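Local coordinates for G/U mismatch-specific DNA glycosylase (Deinococcus radiodurans, PDB 2C2Q), which is a mismatch-specific DNA glycosylase of the uracil-DNA glycosylase superfamily, a single-chain alpha/beta protein built round a mostly parallel central sheet, at residues A[50-53]-A[54-57]; A[94-98]-A[99-103]; A[177-180]-A[181-185]. The protein carries 1 engineered substitution. One frame throughout, in Å; residues are numbered along the deposited sequence.

How the contacts relate
All three contacts are local, each made within one continuous run of chain. Contact 1 starts helix 53-59, contact 2 is the turn that leads toward helix 103-113, and contact 3 lies along the C-terminal helix 171-188. Contacts 1 and 3 are neighbours, with centres 19 Å apart and nearest atoms about 7 Å apart. They do not touch, but Thr-56 and Leu-57 of contact 1 pack on Trp-173, which belongs to the same helix as contact 3. Contact 2 stands apart, its centre 24 Å from that of contact 1 and 33 Å from that of contact 3, on the opposite side of the chain's centre from the latter.

Contact 1: residues A[50-53]-A[54-57]; sequences ENKF and WRTL
The backbone oxygen Lys-52 O takes two bonds from one residue: Thr-56 OG1 donates to it at 2.8 Å and Thr-56 N at 2.9 Å. The amide comes in almost straight on to the carbonyl oxygen, while the hydroxyl approaches from above the carbonyl plane. Thr-56 can make both because OG1 stands beside its own backbone N (chi1 -59°). Just upstream, Asn-51 OD1 accepts from Phe-53 N at 2.9 Å, a capping bond in the carbonyl plane; the same oxygen is also bonded to Thr-160 OG1. A water bridges Asn-51 O to Arg-55 N, serving another amide of the first turn.

Phe-53 and Trp-54 form a T-shaped pair. The CD2-CE2 edge of the phenyl ring points into the face of the indole, with planes at 88° and Phe-53 CD2 3.7 Å from Trp-54 CD2. Leu-57 closes over a phenyl face with CD2, a CH-pi contact 4.0 Å from the centroid, while its CD1 meets Phe-53 CE2 at 3.6 Å. Tyr-46 stacks on the same phenyl ring, and Trp-54 NE1 is held by Tyr-45 O. Phe-53 and Leu-57 pack on Leu-30 of strand 28-32, and Trp-54 faces the loops at Pro-69 and Tyr-72. This is a capped helix N-terminus, set against the sheet of an alpha/beta fold.

Contact 2: residues A[94-98]-A[99-103]; sequences AALPG and EAWRP
Leu-96 reaches over one face of the Trp-101 indole. Its CD1 sits 4.0 Å from the centroid of the six-membered ring, a CH-pi contact displaced toward the rim beside CZ2 and CH2, and the leucine lies roughly perpendicular to the tryptophan side chain. The edge of the indole is met by oxygens: Gly-98 O lies near the ring plane, 3.3 Å from Trp-101 CD1, and a water in the plane accepts from NE1 while donating to Leu-96 O. The water bond at NE1 and Leu-96 CD1 over one face together limit how the ring can turn.

The chain between them makes a type I turn, closed by Ala-100 N to Pro-97 O at 2.9 Å. The turn brings Ala-100 CB to 4.0 Å from Leu-96 CB. A second water spans the next step, donating to Gly-98 O and to Trp-101 O. Glu-99 turns back over the proline: CG stands between its backbone N and carbonyl carbon (chi1 60°), and a further bend at chi2 (-91°) brings its CD to 3.6 Å from Pro-97 CB.

The turn lies at the surface, in the loop that follows strand 80-84 and leads into helix 103-113, with Arg-102 as the N-cap of that helix and salt-bridged to Asp-104. Ala-100 and Pro-97 rest on His-89, and Leu-96 touches Ala-34. Trp-101 packs against Val-85 and against Arg-124 and Glu-128 of helix 123-130.

Contact 3: residues A[177-180]-A[181-185]; sequences GDRV and RELRG
Arg-179 and Glu-182 pair with their flat groups turned steeply against each other, the guanidinium and carboxylate planes standing 83° apart. Arg-179 NH1 donates to Glu-182 OE2 at 2.7 Å, meeting the oxygen from above the carboxylate plane. It is the one close contact of the pair, since Glu-182 OE1 is 4.2 Å from Arg-179 NH1. A bend at chi2 (62°) swings the arginine forward, toward the C-terminal end of the helix. The same bend lays its guanidinium over Leu-183, whose CG sits beneath the centre of the group, 3.8 Å from Arg-179 CZ.

A second salt bridge joins Asp-178 OD1 to Arg-181 NH1 at 2.9 Å. Here the oxygen lies at the guanidinium edge, in its plane, although the carboxylate itself is turned 77° away. Gly-177 O lies over one face of that guanidinium, toward its rim, 3.5 Å from Arg-181 CZ; it makes no hydrogen bond to Arg-181 NH1 but accepts from Arg-181 N. Asp-178 OD1 also accepts from Gln-174.

Val-180 and Arg-184 instead run side by side in the same direction, Val-180 CG1 touching Arg-184 CD at 3.8 Å, and Arg-184 NH1 goes on to bond Thr-27 OG1. The backbone keeps the regular i to i-4 bonds, such as Arg-184 N to Val-180 O at 2.9 Å. Two of the arginines each add a second tie to the body of the protein: Arg-179 NE pairs with Glu-153, and Arg-181 NH2 bonds to Val-60 O and Gly-61 O. The result is an amphipathic C-terminal helix of an alpha/beta fold, its Val-180 and Leu-183 packed on Ile-117 of strand 117-120, the middle strand of the sheet.

Contact 1: residues A[50-53]-A[54-57]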
# COMPACT_ATOMS: atom_id res chain seq x y z
N GLU A 50 -11.00 10.03 -9.30
CA GLU A 50 -12.12 9.13 -8.93
C GLU A 50 -11.65 7.93 -8.07
O GLU A 50 -12.46 7.07 -7.67
CB GLU A 50 -12.83 8.63 -10.17
CG GLU A 50 -13.45 9.76 -10.97
CD GLU A 50 -14.28 9.26 -12.13
OE1 GLU A 50 -13.70 8.62 -13.04
OE2 GLU A 50 -15.52 9.49 -12.12
N ASN A 51 -10.33 7.80 -7.88
CA ASN A 51 -9.81 6.76 -7.02
C ASN A 51 -10.14 7.16 -5.58
O ASN A 51 -9.88 8.31 -5.20
CB ASN A 51 -8.26 6.60 -7.19
CG ASN A 51 -7.77 5.36 -6.47
OD1 ASN A 51 -7.89 5.28 -5.24
ND2 ASN A 51 -7.27 4.37 -7.22
N LYS A 52 -10.71 6.25 -4.78
CA LYS A 52 -11.23 6.58 -3.42
C LYS A 52 -10.15 6.56 -2.32
O LYS A 52 -10.45 6.77 -1.16
CB LYS A 52 -12.33 5.57 -2.97
CG LYS A 52 -13.47 5.41 -3.94
CD LYS A 52 -14.60 4.53 -3.29
CE LYS A 52 -14.68 3.25 -4.07
NZ LYS A 52 -15.19 3.48 -5.44
N PHE A 53 -8.86 6.28 -2.67
CA PHE A 53 -7.87 6.06 -1.64
C PHE A 53 -7.75 7.23 -0.63
O PHE A 53 -7.80 6.97 0.60
CB PHE A 53 -6.51 5.87 -2.33
CG PHE A 53 -5.38 5.60 -1.37
CD1 PHE A 53 -5.10 4.31 -0.91
CD2 PHE A 53 -4.49 6.64 -1.01
CE1 PHE A 53 -4.00 4.08 -0.05
CE2 PHE A 53 -3.42 6.40 -0.16
CZ PHE A 53 -3.18 5.16 0.32
N TRP A 54 -7.50 8.45 -1.09
CA TRP A 54 -7.25 9.62 -0.20
C TRP A 54 -8.47 9.94 0.70
O TRP A 54 -8.32 10.08 1.91
CB TRP A 54 -6.75 10.82 -0.94
CG TRP A 54 -5.42 10.55 -1.57
CD1 TRP A 54 -5.17 10.42 -2.88
CD2 TRP A 54 -4.15 10.28 -0.88
NE1 TRP A 54 -3.83 10.14 -3.10
CE2 TRP A 54 -3.19 9.99 -1.90
CE3 TRP A 54 -3.76 10.22 0.47
CZ2 TRP A 54 -1.83 9.76 -1.61
CZ3 TRP A 54 -2.40 9.94 0.77
CH2 TRP A 54 -1.46 9.71 -0.28
N ARG A 55 -9.65 9.88 0.08
CA ARG A 55 -10.94 9.99 0.85
C ARG A 55 -11.01 8.90 1.92
O ARG A 55 -11.34 9.18 3.08
CB ARG A 55 -12.09 9.80 -0.13
CG ARG A 55 -13.53 9.86 0.42
CD ARG A 55 -14.52 9.81 -0.81
NE ARG A 55 -13.74 10.12 -2.03
CZ ARG A 55 -13.93 9.59 -3.24
NH1 ARG A 55 -14.94 8.74 -3.46
NH2 ARG A 55 -13.13 9.94 -4.26
N THR A 56 -10.72 7.65 1.54
CA THR A 56 -10.82 6.54 2.43
C THR A 56 -9.88 6.67 3.63
O THR A 56 -10.28 6.50 4.77
CB THR A 56 -10.65 5.17 1.67
OG1 THR A 56 -11.66 5.06 0.64
CG2 THR A 56 -10.78 3.95 2.61
N LEU A 57 -8.61 7.02 3.39
CA LEU A 57 -7.75 7.24 4.56
C LEU A 57 -8.33 8.26 5.56
O LEU A 57 -8.15 8.06 6.76
CB LEU A 57 -6.36 7.75 4.13
CG LEU A 57 -5.46 6.86 3.27
CD1 LEU A 57 -4.01 7.30 3.29
CD2 LEU A 57 -5.56 5.39 3.29
O HOH W 1 -9.91 9.82 -2.72
O HOH W 2 -7.30 8.51 -4.02

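Contact 2: residues A[94-98]-A[99-103]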
# COMPACT_ATOMS: atom_id res chain seq x y z
N ALA A 94 -3.51 -5.56 -15.68
CA ALA A 94 -3.61 -6.46 -16.83
C ALA A 94 -2.70 -6.12 -17.99
O ALA A 94 -2.39 -6.99 -18.81
CB ALA A 94 -5.04 -6.55 -17.34
N ALA A 95 -2.30 -4.86 -18.09
CA ALA A 95 -1.54 -4.37 -19.22
C ALA A 95 -0.03 -4.36 -18.94
O ALA A 95 0.76 -4.15 -19.83
CB ALA A 95 -2.01 -3.00 -19.59
N LEU A 96 0.36 -4.58 -17.67
CA LEU A 96 1.76 -4.42 -17.32
C LEU A 96 2.54 -5.58 -17.94
O LEU A 96 2.03 -6.68 -17.92
CB LEU A 96 1.91 -4.47 -15.79
CG LEU A 96 1.41 -3.21 -15.02
CD1 LEU A 96 1.62 -3.40 -13.52
CD2 LEU A 96 2.07 -1.90 -15.46
N PRO A 97 3.75 -5.33 -18.42
CA PRO A 97 4.64 -6.44 -18.87
C PRO A 97 4.99 -7.31 -17.65
O PRO A 97 5.05 -6.78 -16.56
CB PRO A 97 5.91 -5.75 -19.38
CG PRO A 97 5.81 -4.31 -19.01
CD PRO A 97 4.42 -4.02 -18.47
N GLY A 98 5.23 -8.60 -17.84
CA GLY A 98 5.46 -9.51 -16.72
C GLY A 98 6.61 -9.09 -15.83
O GLY A 98 6.54 -9.22 -14.62
N GLU A 99 7.67 -8.56 -16.41
CA GLU A 99 8.84 -8.14 -15.66
C GLU A 99 8.57 -6.92 -14.75
O GLU A 99 9.40 -6.55 -13.94
CB GLU A 99 10.01 -7.85 -16.62
CG GLU A 99 9.73 -6.77 -17.64
CD GLU A 99 9.14 -7.28 -18.97
OE1 GLU A 99 8.40 -8.32 -19.05
OE2 GLU A 99 9.41 -6.59 -19.95
N ALA A 100 7.39 -6.30 -14.89
CA ALA A 100 7.05 -5.15 -14.05
C ALA A 100 6.97 -5.48 -12.54
O ALA A 100 7.31 -4.63 -11.71
CB ALA A 100 5.68 -4.55 -14.49
N TRP A 101 6.52 -6.68 -12.20
CA TRP A 101 6.20 -7.07 -10.84
C TRP A 101 7.46 -7.49 -10.12
O TRP A 101 8.11 -8.48 -10.54
CB TRP A 101 5.25 -8.25 -10.85
CG TRP A 101 4.03 -8.07 -11.67
CD1 TRP A 101 3.79 -8.56 -12.93
CD2 TRP A 101 2.86 -7.34 -11.28
NE1 TRP A 101 2.54 -8.16 -13.36
CE2 TRP A 101 1.94 -7.42 -12.37
CE3 TRP A 101 2.49 -6.62 -10.14
CZ2 TRP A 101 0.68 -6.82 -12.33
CZ3 TRP A 101 1.20 -6.03 -10.10
CH2 TRP A 101 0.33 -6.12 -11.20
N ARG A 102 7.79 -6.80 -9.02
CA ARG A 102 9.00 -7.12 -8.22
C ARG A 102 8.72 -7.31 -6.72
O ARG A 102 9.20 -6.52 -5.89
CB ARG A 102 10.15 -6.11 -8.47
CG ARG A 102 10.57 -5.95 -9.95
CD ARG A 102 11.19 -7.25 -10.51
NE ARG A 102 12.29 -7.64 -9.61
CZ ARG A 102 13.54 -7.12 -9.69
NH1 ARG A 102 13.86 -6.24 -10.64
NH2 ARG A 102 14.46 -7.47 -8.80
N PRO A 103 7.91 -8.34 -6.37
CA PRO A 103 7.57 -8.63 -4.98
C PRO A 103 8.85 -8.95 -4.15
O PRO A 103 8.82 -8.83 -2.92
CB PRO A 103 6.64 -9.87 -5.08
CG PRO A 103 6.91 -10.49 -6.42
CD PRO A 103 7.36 -9.34 -7.30
O HOH W 3 2.00 -8.74 -16.18
O HOH W 4 8.38 -9.72 -12.80

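Contact 3: residues A[177-180]-A[181-185]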
# COMPACT_ATOMS: atom_id res chain seq x y z
N GLY A 177 -7.81 1.02 10.00
CA GLY A 177 -7.77 2.32 10.69
C GLY A 177 -7.77 2.13 12.22
O GLY A 177 -7.01 2.79 12.95
N ASP A 178 -8.62 1.24 12.67
CA ASP A 178 -8.80 0.97 14.11
C ASP A 178 -7.55 0.31 14.65
O ASP A 178 -7.11 0.65 15.77
CB ASP A 178 -9.91 -0.05 14.24
CG ASP A 178 -11.28 0.57 14.04
OD1 ASP A 178 -11.42 1.84 13.96
OD2 ASP A 178 -12.25 -0.18 13.98
N ARG A 179 -7.04 -0.65 13.89
CA ARG A 179 -5.79 -1.37 14.21
C ARG A 179 -4.56 -0.46 14.31
O ARG A 179 -3.72 -0.63 15.22
CB ARG A 179 -5.52 -2.48 13.22
CG ARG A 179 -4.24 -3.29 13.55
CD ARG A 179 -4.32 -4.00 14.92
NE ARG A 179 -3.13 -4.77 15.17
CZ ARG A 179 -2.57 -4.88 16.39
NH1 ARG A 179 -3.12 -4.30 17.45
NH2 ARG A 179 -1.45 -5.59 16.52
N VAL A 180 -4.46 0.51 13.40
CA VAL A 180 -3.40 1.52 13.45
C VAL A 180 -3.56 2.42 14.69
O VAL A 180 -2.58 2.67 15.43
CB VAL A 180 -3.34 2.35 12.12
CG1 VAL A 180 -2.49 3.62 12.28
CG2 VAL A 180 -2.83 1.47 11.02
N ARG A 181 -4.79 2.89 14.93
CA ARG A 181 -5.12 3.63 16.16
C ARG A 181 -4.71 2.85 17.42
O ARG A 181 -4.12 3.39 18.34
CB ARG A 181 -6.64 3.84 16.15
CG ARG A 181 -7.21 4.88 17.09
CD ARG A 181 -8.61 5.38 16.55
NE ARG A 181 -8.47 5.90 15.18
CZ ARG A 181 -9.02 5.37 14.05
NH1 ARG A 181 -9.82 4.29 14.07
NH2 ARG A 181 -8.75 5.95 12.88
N GLU A 182 -5.04 1.57 17.43
CA GLU A 182 -4.76 0.66 18.55
C GLU A 182 -3.24 0.48 18.77
O GLU A 182 -2.76 0.41 19.90
CB GLU A 182 -5.37 -0.67 18.20
CG GLU A 182 -5.11 -1.82 19.14
CD GLU A 182 -5.90 -3.07 18.76
OE1 GLU A 182 -6.68 -3.57 19.62
OE2 GLU A 182 -5.76 -3.59 17.63
N LEU A 183 -2.50 0.37 17.67
CA LEU A 183 -1.04 0.23 17.79
C LEU A 183 -0.41 1.53 18.28
O LEU A 183 0.42 1.50 19.19
CB LEU A 183 -0.43 -0.18 16.45
CG LEU A 183 -0.52 -1.66 16.13
CD1 LEU A 183 -0.24 -1.88 14.63
CD2 LEU A 183 0.41 -2.52 17.03
N ARG A 184 -0.77 2.65 17.66
CA ARG A 184 -0.20 3.95 17.99
C ARG A 184 -0.62 4.33 19.42
O ARG A 184 0.09 5.07 20.09
CB ARG A 184 -0.58 5.01 16.94
CG ARG A 184 -0.01 4.70 15.54
CD ARG A 184 -0.27 5.77 14.48
NE ARG A 184 0.49 7.00 14.70
CZ ARG A 184 1.82 7.12 14.56
NH1 ARG A 184 2.60 6.07 14.21
NH2 ARG A 184 2.38 8.31 14.77
N GLY A 185 -1.73 3.79 19.89
CA GLY A 185 -2.17 4.05 21.26
C GLY A 185 -1.46 3.18 22.29
O GLY A 185 -1.20 3.62 23.42